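PDB 4DWD: mandelate racemase/muconate lactonizing enzyme, C-terminal domain protein from Paracoccus denitrificans, which binds magnesium and, as a member of the enolase superfamily, may act as a hydro-lyase. Local coordinates for residues Y202-A207 and M234-Q239; D259-L262 and M267-P270; A26-T31 and L95-I100; A6-L11 and G53-D58. All coordinates share one frame; numbering follows the deposited sequence.

Interaction 1: residues Y202-A207 and M234-Q239; sequences YSVGGA and MGEVAQ
Glu236 OE2 is gripped by polar groups and touches an apolar one as well. It forms a salt bridge with NH1 of Arg240 one turn on and accepts a hydrogen bond from Gln239 NE2 of a second subunit, while Val204 CG1 lies 3.9 Å from Glu236 OE2. The side chains of Val204 and Glu236 cross at about a right angle; the methyl packs against an oxygen whose polar partners lie elsewhere. A straight chain, with CG anti to the backbone N (chi1 174°), carries the carboxylate to this place, and Arg266 of the second subunit takes OE1. The apolar part centres on Val237. Val204 and Val237 slide past each other in opposite directions, with Val204 CG1 3.9 Å from Val237 CG2. The other branch, Val237 CG1, rests 4.1 Å from Ala207 CB, whose single methyl suits a close helix pair. Ser203 starts the first helix as its N-cap: its OG accepts from Gly206 N at 2.9 Å. The contact thus joins helices 204-216 and 231-240, successive outer helices of the beta/alpha barrel that follow strands 194-197 and 221-223, with a second subunit packed beside Val204 and Glu236.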
loop_
_atom_site.group_PDB
_atom_site.type_symbol
_atom_site.label_atom_id
_atom_site.label_comp_id
_atom_site.label_asym_id
_atom_site.label_seq_id
_atom_site.Cartn_x
_atom_site.Cartn_y
_atom_site.Cartn_z
ATOM N N TYR B 202 24.205 -13.794 1.498
ATOM C CA TYR B 202 23.032 -14.609 1.862
ATOM C C TYR B 202 21.809 -14.386 1.005
ATOM O O TYR B 202 21.612 -13.315 0.407
ATOM C CB TYR B 202 22.616 -14.376 3.321
ATOM C CG TYR B 202 23.725 -14.578 4.315
ATOM C CD1 TYR B 202 24.390 -15.801 4.419
ATOM C CD2 TYR B 202 24.107 -13.553 5.158
ATOM C CE1 TYR B 202 25.420 -15.979 5.330
ATOM C CE2 TYR B 202 25.131 -13.720 6.086
ATOM C CZ TYR B 202 25.780 -14.938 6.159
ATOM O OH TYR B 202 26.802 -15.100 7.057
ATOM N N SER B 203 20.980 -15.423 0.960
ATOM C CA SER B 203 19.627 -15.305 0.452
ATOM C C SER B 203 18.789 -14.533 1.471
ATOM O O SER B 203 19.243 -14.291 2.593
ATOM C CB SER B 203 19.039 -16.703 0.287
ATOM O OG SER B 203 18.993 -17.391 1.532
ATOM N N VAL B 204 17.564 -14.152 1.114
ATOM C CA VAL B 204 16.697 -13.534 2.120
ATOM C C VAL B 204 16.526 -14.450 3.349
ATOM O O VAL B 204 16.687 -14.011 4.491
ATOM C CB VAL B 204 15.321 -13.180 1.523
ATOM C CG1 VAL B 204 14.336 -12.774 2.613
ATOM C CG2 VAL B 204 15.468 -12.064 0.492
ATOM N N GLY B 205 16.235 -15.730 3.116
ATOM C CA GLY B 205 16.048 -16.663 4.222
ATOM C C GLY B 205 17.313 -16.854 5.037
ATOM O O GLY B 205 17.268 -16.917 6.267
ATOM N N GLY B 206 18.454 -16.970 4.361
ATOM C CA GLY B 206 19.730 -17.112 5.059
ATOM C C GLY B 206 20.030 -15.881 5.891
ATOM O O GLY B 206 20.577 -15.982 7.001
ATOM N N ALA B 207 19.723 -14.707 5.338
ATOM C CA ALA B 207 19.944 -13.436 6.035
ATOM C C ALA B 207 19.111 -13.317 7.302
ATOM O O ALA B 207 19.593 -12.849 8.326
ATOM C CB ALA B 207 19.643 -12.267 5.114
HETATM N N MSE B 234 16.708 -6.213 0.210
HETATM C CA MSE B 234 17.538 -5.577 1.238
HETATM C C MSE B 234 16.687 -4.864 2.253
HETATM O O MSE B 234 16.862 -5.051 3.455
HETATM C CB MSE B 234 18.489 -4.603 0.546
HETATM C CG MSE B 234 19.566 -4.027 1.469
HETATM SE SE MSE B 234 21.039 -5.285 1.860
HETATM C CE MSE B 234 21.824 -5.200 0.059
ATOM N N GLY B 235 15.734 -4.065 1.778
ATOM C CA GLY B 235 14.851 -3.329 2.678
ATOM C C GLY B 235 13.876 -4.227 3.426
ATOM O O GLY B 235 13.514 -3.944 4.563
ATOM N N GLU B 236 13.443 -5.307 2.773
ATOM C CA GLU B 236 12.557 -6.290 3.410
ATOM C C GLU B 236 13.260 -6.938 4.601
ATOM O O GLU B 236 12.689 -7.046 5.701
ATOM C CB GLU B 236 12.131 -7.363 2.411
ATOM C CG GLU B 236 11.329 -8.492 3.046
ATOM C CD GLU B 236 10.876 -9.523 2.035
ATOM O OE1 GLU B 236 10.311 -9.115 0.997
ATOM O OE2 GLU B 236 11.069 -10.735 2.290
ATOM N N VAL B 237 14.516 -7.343 4.381
ATOM C CA VAL B 237 15.275 -7.971 5.450
ATOM C C VAL B 237 15.473 -6.961 6.575
ATOM O O VAL B 237 15.314 -7.313 7.763
ATOM C CB VAL B 237 16.621 -8.524 4.933
ATOM C CG1 VAL B 237 17.557 -8.922 6.083
ATOM C CG2 VAL B 237 16.383 -9.700 3.991
ATOM N N ALA B 238 15.753 -5.705 6.216
ATOM C CA ALA B 238 15.913 -4.640 7.216
ATOM C C ALA B 238 14.651 -4.483 8.083
ATOM O O ALA B 238 14.743 -4.324 9.298
ATOM C CB ALA B 238 16.264 -3.319 6.525
ATOM N N GLN B 239 13.478 -4.533 7.468
ATOM C CA GLN B 239 12.250 -4.342 8.223
ATOM C C GLN B 239 11.833 -5.574 9.003
ATOM O O GLN B 239 11.151 -5.446 10.010
ATOM C CB GLN B 239 11.124 -3.872 7.310
ATOM C CG GLN B 239 11.314 -2.445 6.818
ATOM C CD GLN B 239 11.233 -1.416 7.931
ATOM O OE1 GLN B 239 10.319 -1.453 8.769
ATOM N NE2 GLN B 239 12.190 -0.495 7.955
#

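Interaction 2: residues D259-L262 and M267-P270; sequences DLIL and MVQP
In the C-terminal barrel domain the chain turns from helix 254-263 into the short strand 267-268, and across that turn Ile261 and Leu260 meet Val268. One methyl of the strand residue serves both partners. Val268 CG1 sits 3.9 Å from Ile261 CG1 and, less closely, 4.3 Å from Leu260 CD2. The side chains of Ile261 and Val268 cross at about a right angle, and it is a methylene of the isoleucine, not its terminal methyl, that comes nearest the valine. A chi1 of -70° places Ile261 CG1 beside its own backbone N, and a chi1 of -61° puts Val268 CG1 where it meets it. This is the alpha-to-beta half of a barrel unit, in which a helix on the outside packs on the strand it precedes; branched residues suit it, since they fill the layer between the two without long flexible chains. Val268 in turn pairs through its backbone with strand 294-295, and Ile261 also reaches Leu287 and His291 of helix 277-291. The carbonyls at the helix end are not left to the apolar layer: Leu260 O takes Ser263 OG and Ile261 O takes Arg266 NH1. The side chain of Leu260 is about 8 Å from a bound magnesium ion and about 8 Å from that of Glu249, a residue seen to bind calcium.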
loop_
_atom_site.group_PDB
_atom_site.type_symbol
_atom_site.label_atom_id
_atom_site.label_comp_id
_atom_site.label_asym_id
_atom_site.label_seq_id
_atom_site.Cartn_x
_atom_site.Cartn_y
_atom_site.Cartn_z
ATOM N N ASP B 259 15.884 5.407 -3.119
ATOM C CA ASP B 259 15.195 4.132 -3.326
ATOM C C ASP B 259 15.566 3.110 -2.247
ATOM O O ASP B 259 14.709 2.347 -1.797
ATOM C CB ASP B 259 15.498 3.567 -4.717
ATOM C CG ASP B 259 14.781 4.333 -5.826
ATOM O OD1 ASP B 259 13.714 4.909 -5.559
ATOM O OD2 ASP B 259 15.293 4.366 -6.966
ATOM N N LEU B 260 16.831 3.112 -1.827
ATOM C CA LEU B 260 17.260 2.201 -0.782
ATOM C C LEU B 260 16.556 2.524 0.536
ATOM O O LEU B 260 16.113 1.629 1.251
ATOM C CB LEU B 260 18.785 2.272 -0.653
ATOM C CG LEU B 260 19.442 1.316 0.343
ATOM C CD1 LEU B 260 19.279 -0.132 -0.087
ATOM C CD2 LEU B 260 20.915 1.669 0.463
ATOM N N ILE B 261 16.439 3.810 0.842
ATOM C CA ILE B 261 15.736 4.240 2.045
ATOM C C ILE B 261 14.253 3.844 1.947
ATOM O O ILE B 261 13.682 3.293 2.899
ATOM C CB ILE B 261 15.911 5.754 2.238
ATOM C CG1 ILE B 261 17.366 6.041 2.627
ATOM C CG2 ILE B 261 14.938 6.282 3.281
ATOM C CD1 ILE B 261 17.688 7.528 2.632
ATOM N N LEU B 262 13.623 4.100 0.799
ATOM C CA LEU B 262 12.205 3.779 0.682
ATOM C C LEU B 262 11.938 2.271 0.791
ATOM O O LEU B 262 10.869 1.862 1.250
ATOM C CB LEU B 262 11.589 4.388 -0.587
ATOM C CG LEU B 262 11.477 5.922 -0.682
ATOM C CD1 LEU B 262 10.695 6.290 -1.943
ATOM C CD2 LEU B 262 10.903 6.609 0.549
HETATM N N MSE B 267 19.886 2.473 7.846
HETATM C CA MSE B 267 21.292 2.874 8.051
HETATM C C MSE B 267 21.950 2.780 6.704
HETATM O O MSE B 267 22.027 1.679 6.119
HETATM C CB MSE B 267 21.960 1.944 9.082
HETATM C CG MSE B 267 23.440 2.266 9.290
HETATM SE SE MSE B 267 24.191 1.161 10.746
HETATM C CE MSE B 267 26.003 0.962 10.045
ATOM N N VAL B 268 22.430 3.916 6.186
ATOM C CA VAL B 268 22.980 3.953 4.829
ATOM C C VAL B 268 24.463 4.324 4.851
ATOM O O VAL B 268 24.907 5.124 5.693
ATOM C CB VAL B 268 22.185 4.887 3.868
ATOM C CG1 VAL B 268 20.742 4.394 3.730
ATOM C CG2 VAL B 268 22.259 6.352 4.320
ATOM N N GLN B 269 25.207 3.741 3.907
ATOM C CA GLN B 269 26.673 3.752 3.919
ATOM C C GLN B 269 27.301 4.023 2.546
ATOM O O GLN B 269 28.202 3.297 2.134
ATOM C CB GLN B 269 27.171 2.409 4.437
ATOM C CG GLN B 269 26.486 1.975 5.720
ATOM C CD GLN B 269 27.065 0.685 6.214
ATOM O OE1 GLN B 269 26.630 -0.395 5.800
ATOM N NE2 GLN B 269 28.057 0.781 7.093
ATOM N N PRO B 270 26.857 5.098 1.850
ATOM C CA PRO B 270 27.571 5.408 0.613
ATOM C C PRO B 270 29.041 5.789 0.915
ATOM O O PRO B 270 29.386 6.122 2.060
ATOM C CB PRO B 270 26.789 6.603 0.060
ATOM C CG PRO B 270 26.278 7.303 1.289
ATOM C CD PRO B 270 25.942 6.183 2.251
#

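Interaction 3: residues A26-T31 and L95-I100; sequences AFVRIT and LAACDI
Strand 26-31 and helix 95-100 run in roughly the same direction, their axes at 42° and 8.1 Å apart where they come closest, and Val28 faces Ala97 with the CA atoms 6.1 Å apart. Such nearness depends on a small residue on the helix. Ala97 offers a lone methyl, and Val28 CG2 presses on Ala97 CB at 3.6 Å, the shortest contact between the two segments. The valine straddles the helix surface with both branches. Its CG1, anti to the backbone N (chi1 174°), points instead to the next helical residue and lies 4.3 Å from Cys98 SG, a soft, apolar contact that suits a sulfur buried between sheet and helix. Two residues further along the strand, and so on the same face, Ile30 extends past the cysteine side chain to the backbone. Its chain is stretched at chi2 (-173°), which carries Ile30 CD1 to 4.0 Å from Cys98 O. The intervening Arg29 and the preceding Phe27 belong to the other face of the sheet, as strand alternation requires. Around the contact, Val55 of helix 49-63 and Val8 of the adjoining strand close on Val28, and Ile59 meets Cys98. On another side of helix 90-110, Asp99 OD1 hydrogen-bonds to Thr279 OG1 of the barrel domain. Beta-branched residues of an antiparallel sheet packed on a helix that offers small residues are in keeping with the alpha+beta N-terminal capping domain of the enolase superfamily, to which both segments belong.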
loop_
_atom_site.group_PDB
_atom_site.type_symbol
_atom_site.label_atom_id
_atom_site.label_comp_id
_atom_site.label_asym_id
_atom_site.label_seq_id
_atom_site.Cartn_x
_atom_site.Cartn_y
_atom_site.Cartn_z
ATOM N N ALA B 26 44.047 4.883 -6.854
ATOM C CA ALA B 26 43.680 5.730 -7.972
ATOM C C ALA B 26 43.443 7.162 -7.488
ATOM O O ALA B 26 42.469 7.448 -6.768
ATOM C CB ALA B 26 42.445 5.169 -8.659
ATOM N N PHE B 27 44.345 8.061 -7.883
ATOM C CA PHE B 27 44.292 9.443 -7.421
ATOM C C PHE B 27 44.132 10.405 -8.574
ATOM O O PHE B 27 44.503 10.097 -9.711
ATOM C CB PHE B 27 45.547 9.798 -6.605
ATOM C CG PHE B 27 45.730 8.947 -5.377
ATOM C CD1 PHE B 27 44.831 9.037 -4.319
ATOM C CD2 PHE B 27 46.794 8.046 -5.285
ATOM C CE1 PHE B 27 44.997 8.258 -3.180
ATOM C CE2 PHE B 27 46.959 7.252 -4.153
ATOM C CZ PHE B 27 46.050 7.357 -3.101
ATOM N N VAL B 28 43.554 11.561 -8.268
ATOM C CA VAL B 28 43.478 12.665 -9.214
ATOM C C VAL B 28 44.224 13.838 -8.589
ATOM O O VAL B 28 43.954 14.220 -7.448
ATOM C CB VAL B 28 42.012 13.040 -9.551
ATOM C CG1 VAL B 28 41.958 14.287 -10.421
ATOM C CG2 VAL B 28 41.317 11.893 -10.268
ATOM N N ARG B 29 45.186 14.389 -9.330
ATOM C CA ARG B 29 45.882 15.590 -8.895
ATOM C C ARG B 29 45.459 16.738 -9.795
ATOM O O ARG B 29 45.622 16.666 -11.014
ATOM C CB ARG B 29 47.405 15.402 -8.921
ATOM C CG ARG B 29 48.151 16.693 -8.581
ATOM C CD ARG B 29 49.638 16.486 -8.363
ATOM N NE ARG B 29 50.295 15.887 -9.513
ATOM C CZ ARG B 29 51.464 15.254 -9.441
ATOM N NH1 ARG B 29 52.088 15.135 -8.275
ATOM N NH2 ARG B 29 52.003 14.727 -10.529
ATOM N N ILE B 30 44.883 17.773 -9.191
ATOM C CA ILE B 30 44.492 18.983 -9.932
ATOM C C ILE B 30 45.401 20.136 -9.528
ATOM O O ILE B 30 45.519 20.451 -8.349
ATOM C CB ILE B 30 42.998 19.345 -9.732
ATOM C CG1 ILE B 30 42.116 18.129 -10.067
ATOM C CG2 ILE B 30 42.610 20.553 -10.590
ATOM C CD1 ILE B 30 40.614 18.378 -10.083
ATOM N N THR B 31 46.017 20.774 -10.526
ATOM C CA THR B 31 46.909 21.899 -10.297
ATOM C C THR B 31 46.229 23.149 -10.816
ATOM O O THR B 31 45.724 23.168 -11.944
ATOM C CB THR B 31 48.261 21.685 -10.993
ATOM O OG1 THR B 31 48.793 20.419 -10.580
ATOM C CG2 THR B 31 49.251 22.795 -10.625
ATOM N N LEU B 95 34.070 11.111 -10.971
ATOM C CA LEU B 95 33.496 12.396 -10.566
ATOM C C LEU B 95 33.786 12.712 -9.092
ATOM O O LEU B 95 34.157 13.845 -8.766
ATOM C CB LEU B 95 31.999 12.421 -10.855
ATOM C CG LEU B 95 31.651 12.431 -12.345
ATOM C CD1 LEU B 95 30.193 12.025 -12.550
ATOM C CD2 LEU B 95 31.913 13.798 -12.954
ATOM N N ALA B 96 33.646 11.700 -8.219
ATOM C CA ALA B 96 33.952 11.859 -6.791
ATOM C C ALA B 96 35.393 12.302 -6.594
ATOM O O ALA B 96 35.654 13.213 -5.812
ATOM C CB ALA B 96 33.712 10.552 -6.050
ATOM N N ALA B 97 36.322 11.661 -7.308
ATOM C CA ALA B 97 37.738 11.998 -7.165
ATOM C C ALA B 97 37.992 13.465 -7.533
ATOM O O ALA B 97 38.746 14.173 -6.844
ATOM C CB ALA B 97 38.576 11.072 -8.037
ATOM N N CYS B 98 37.361 13.926 -8.614
ATOM C CA CYS B 98 37.541 15.315 -9.037
ATOM C C CYS B 98 36.918 16.283 -8.042
ATOM O O CYS B 98 37.492 17.332 -7.778
ATOM C CB CYS B 98 36.988 15.541 -10.446
ATOM S SG CYS B 98 37.892 14.634 -11.727
ATOM N N ASP B 99 35.755 15.930 -7.486
ATOM C CA ASP B 99 35.130 16.758 -6.466
ATOM C C ASP B 99 36.029 16.943 -5.258
ATOM O O ASP B 99 36.197 18.057 -4.752
ATOM C CB ASP B 99 33.810 16.139 -6.012
ATOM C CG ASP B 99 33.109 16.982 -4.979
ATOM O OD1 ASP B 99 32.394 17.933 -5.363
ATOM O OD2 ASP B 99 33.279 16.719 -3.785
ATOM N N ILE B 100 36.628 15.847 -4.798
ATOM C CA ILE B 100 37.475 15.903 -3.605
ATOM C C ILE B 100 38.704 16.806 -3.887
ATOM O O ILE B 100 39.070 17.655 -3.067
ATOM C CB ILE B 100 37.896 14.494 -3.146
ATOM C CG1 ILE B 100 36.684 13.694 -2.635
ATOM C CG2 ILE B 100 38.926 14.596 -2.017
ATOM C CD1 ILE B 100 36.943 12.198 -2.563
#

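Interaction 4: residues A6-L11 and G53-D58; sequences AKVEAL and GVVARD
Val8 and Val55 meet with their side chains crossed at about a right angle, each offering the branch that stands anti to its own backbone N. The strand valine (chi1 177°) and the helix valine (chi1 174°) bring Val8 CG1 to 3.9 Å from Val55 CG1. That same helix methyl lies between two strand residues, for Ala10 CB is 4.2 Å from Val55 CG1. Ala10 also looks past the valine to the following helical residue, where Ala10 CB and Ala56 CB stand 4.4 Å apart, methyl against methyl. Val8 and Ala10, two apart on strand 6-11, turn to the same side, while Glu9 points the other way. With alanines at the closest point the backbones can draw together: the CA atoms of Ala10 and Ala56 are 6.0 Å apart, and the axes, nearly antiparallel at 151°, come within 7.7 Å. Helix 49-63 thus lies against one face of the antiparallel sheet of the N-terminal capping domain. At the start of the strand Ala6 and Lys7 both face Thr31, a classic beta bulge. Val8 has a second attachment through its backbone, its N donating to Glu64 OE2, just past the end of the same helix, a residue seen to bind calcium. Arg57, turned away from the strand, folds back over Gly53, where the lack of a side chain permits it, so that Gly53 O sits 3.5 Å above the guanidinium plane, over its centre, and a neighbouring subunit packs on Arg57 and Asp58.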
loop_
_atom_site.group_PDB
_atom_site.type_symbol
_atom_site.label_atom_id
_atom_site.label_comp_id
_atom_site.label_asym_id
_atom_site.label_seq_id
_atom_site.Cartn_x
_atom_site.Cartn_y
_atom_site.Cartn_z
ATOM N N ALA B 6 44.534 24.464 -14.058
ATOM C CA ALA B 6 45.558 24.404 -15.098
ATOM C C ALA B 6 45.730 23.001 -15.656
ATOM O O ALA B 6 45.898 22.816 -16.862
ATOM C CB ALA B 6 46.883 24.924 -14.561
ATOM N N LYS B 7 45.682 22.013 -14.770
ATOM C CA LYS B 7 46.021 20.652 -15.129
ATOM C C LYS B 7 45.253 19.653 -14.264
ATOM O O LYS B 7 45.103 19.845 -13.057
ATOM C CB LYS B 7 47.529 20.443 -14.954
ATOM C CG LYS B 7 48.045 19.144 -15.537
ATOM C CD LYS B 7 49.564 19.115 -15.611
ATOM C CE LYS B 7 50.035 17.837 -16.291
ATOM N NZ LYS B 7 51.376 17.979 -16.919
ATOM N N VAL B 8 44.781 18.588 -14.898
ATOM C CA VAL B 8 44.140 17.485 -14.190
ATOM C C VAL B 8 44.893 16.211 -14.563
ATOM O O VAL B 8 45.000 15.869 -15.743
ATOM C CB VAL B 8 42.642 17.351 -14.556
ATOM C CG1 VAL B 8 42.031 16.140 -13.858
ATOM C CG2 VAL B 8 41.868 18.618 -14.212
ATOM N N GLU B 9 45.441 15.526 -13.562
ATOM C CA GLU B 9 46.205 14.297 -13.787
ATOM C C GLU B 9 45.531 13.110 -13.129
ATOM O O GLU B 9 45.080 13.202 -11.982
ATOM C CB GLU B 9 47.592 14.401 -13.178
ATOM C CG GLU B 9 48.527 15.372 -13.851
ATOM C CD GLU B 9 49.748 15.564 -12.992
ATOM O OE1 GLU B 9 50.645 14.700 -13.017
ATOM O OE2 GLU B 9 49.787 16.549 -12.253
ATOM N N ALA B 10 45.502 11.993 -13.848
ATOM C CA ALA B 10 44.959 10.734 -13.337
ATOM C C ALA B 10 46.127 9.782 -13.075
ATOM O O ALA B 10 46.877 9.456 -13.997
ATOM C CB ALA B 10 43.990 10.129 -14.351
ATOM N N LEU B 11 46.280 9.347 -11.825
ATOM C CA LEU B 11 47.466 8.614 -11.385
ATOM C C LEU B 11 47.116 7.269 -10.751
ATOM O O LEU B 11 46.327 7.194 -9.805
ATOM C CB LEU B 11 48.235 9.457 -10.359
ATOM C CG LEU B 11 48.697 10.857 -10.786
ATOM C CD1 LEU B 11 49.339 11.576 -9.614
ATOM C CD2 LEU B 11 49.640 10.795 -11.981
ATOM N N GLY B 53 40.839 6.422 -16.509
ATOM C CA GLY B 53 40.671 6.655 -17.942
ATOM C C GLY B 53 39.542 7.633 -18.246
ATOM O O GLY B 53 39.666 8.486 -19.129
ATOM N N VAL B 54 38.438 7.533 -17.504
ATOM C CA VAL B 54 37.328 8.468 -17.679
ATOM C C VAL B 54 37.763 9.875 -17.258
ATOM O O VAL B 54 37.449 10.855 -17.935
ATOM C CB VAL B 54 36.070 7.973 -16.928
ATOM C CG1 VAL B 54 35.017 9.069 -16.850
ATOM C CG2 VAL B 54 35.488 6.740 -17.612
ATOM N N VAL B 55 38.519 9.987 -16.163
ATOM C CA VAL B 55 39.083 11.299 -15.795
ATOM C C VAL B 55 39.939 11.873 -16.940
ATOM O O VAL B 55 39.716 13.003 -17.383
ATOM C CB VAL B 55 39.900 11.233 -14.484
ATOM C CG1 VAL B 55 40.601 12.560 -14.193
ATOM C CG2 VAL B 55 39.002 10.857 -13.308
ATOM N N ALA B 56 40.899 11.086 -17.424
ATOM C CA ALA B 56 41.850 11.569 -18.426
ATOM C C ALA B 56 41.182 11.922 -19.761
ATOM O O ALA B 56 41.489 12.952 -20.363
ATOM C CB ALA B 56 42.953 10.544 -18.648
ATOM N N ARG B 57 40.269 11.072 -20.223
ATOM C CA ARG B 57 39.689 11.264 -21.555
ATOM C C ARG B 57 38.496 12.209 -21.552
ATOM O O ARG B 57 38.314 12.993 -22.486
ATOM C CB ARG B 57 39.224 9.932 -22.146
ATOM C CG ARG B 57 40.305 8.951 -22.558
ATOM C CD ARG B 57 39.690 7.808 -23.364
ATOM N NE ARG B 57 38.620 7.120 -22.632
ATOM C CZ ARG B 57 38.826 6.191 -21.699
ATOM N NH1 ARG B 57 40.060 5.810 -21.386
ATOM N NH2 ARG B 57 37.800 5.635 -21.085
ATOM N N ASP B 58 37.664 12.104 -20.520
ATOM C CA ASP B 58 36.349 12.745 -20.546
ATOM C C ASP B 58 36.251 13.998 -19.682
ATOM O O ASP B 58 35.655 15.001 -20.102
ATOM C CB ASP B 58 35.247 11.745 -20.180
ATOM C CG ASP B 58 35.280 10.487 -21.033
ATOM O OD1 ASP B 58 35.588 10.567 -22.249
ATOM O OD2 ASP B 58 34.993 9.403 -20.494
#

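Interactions 3 and 4 belong to the capping domain and share one sheet: strands 5-14 and 24-32 are neighbours, tied by the probable hydrogen bond from Ala6 N to Thr31 O and by the salt bridge of Arg29 with Glu9. Helices 49-63 and 90-110 cover that sheet together. Interactions 1 and 2 lie in the barrel and touch where Met234 meets Leu260. All four are largely buried and rest mainly on packing of apolar side chains. Interaction 1 differs in pairing two outer helices and in including a carboxylate, which is bound by a second subunit, whereas interactions 2, 3 and 4 set a helix against a strand. Interaction 3, alone, touches no other subunit.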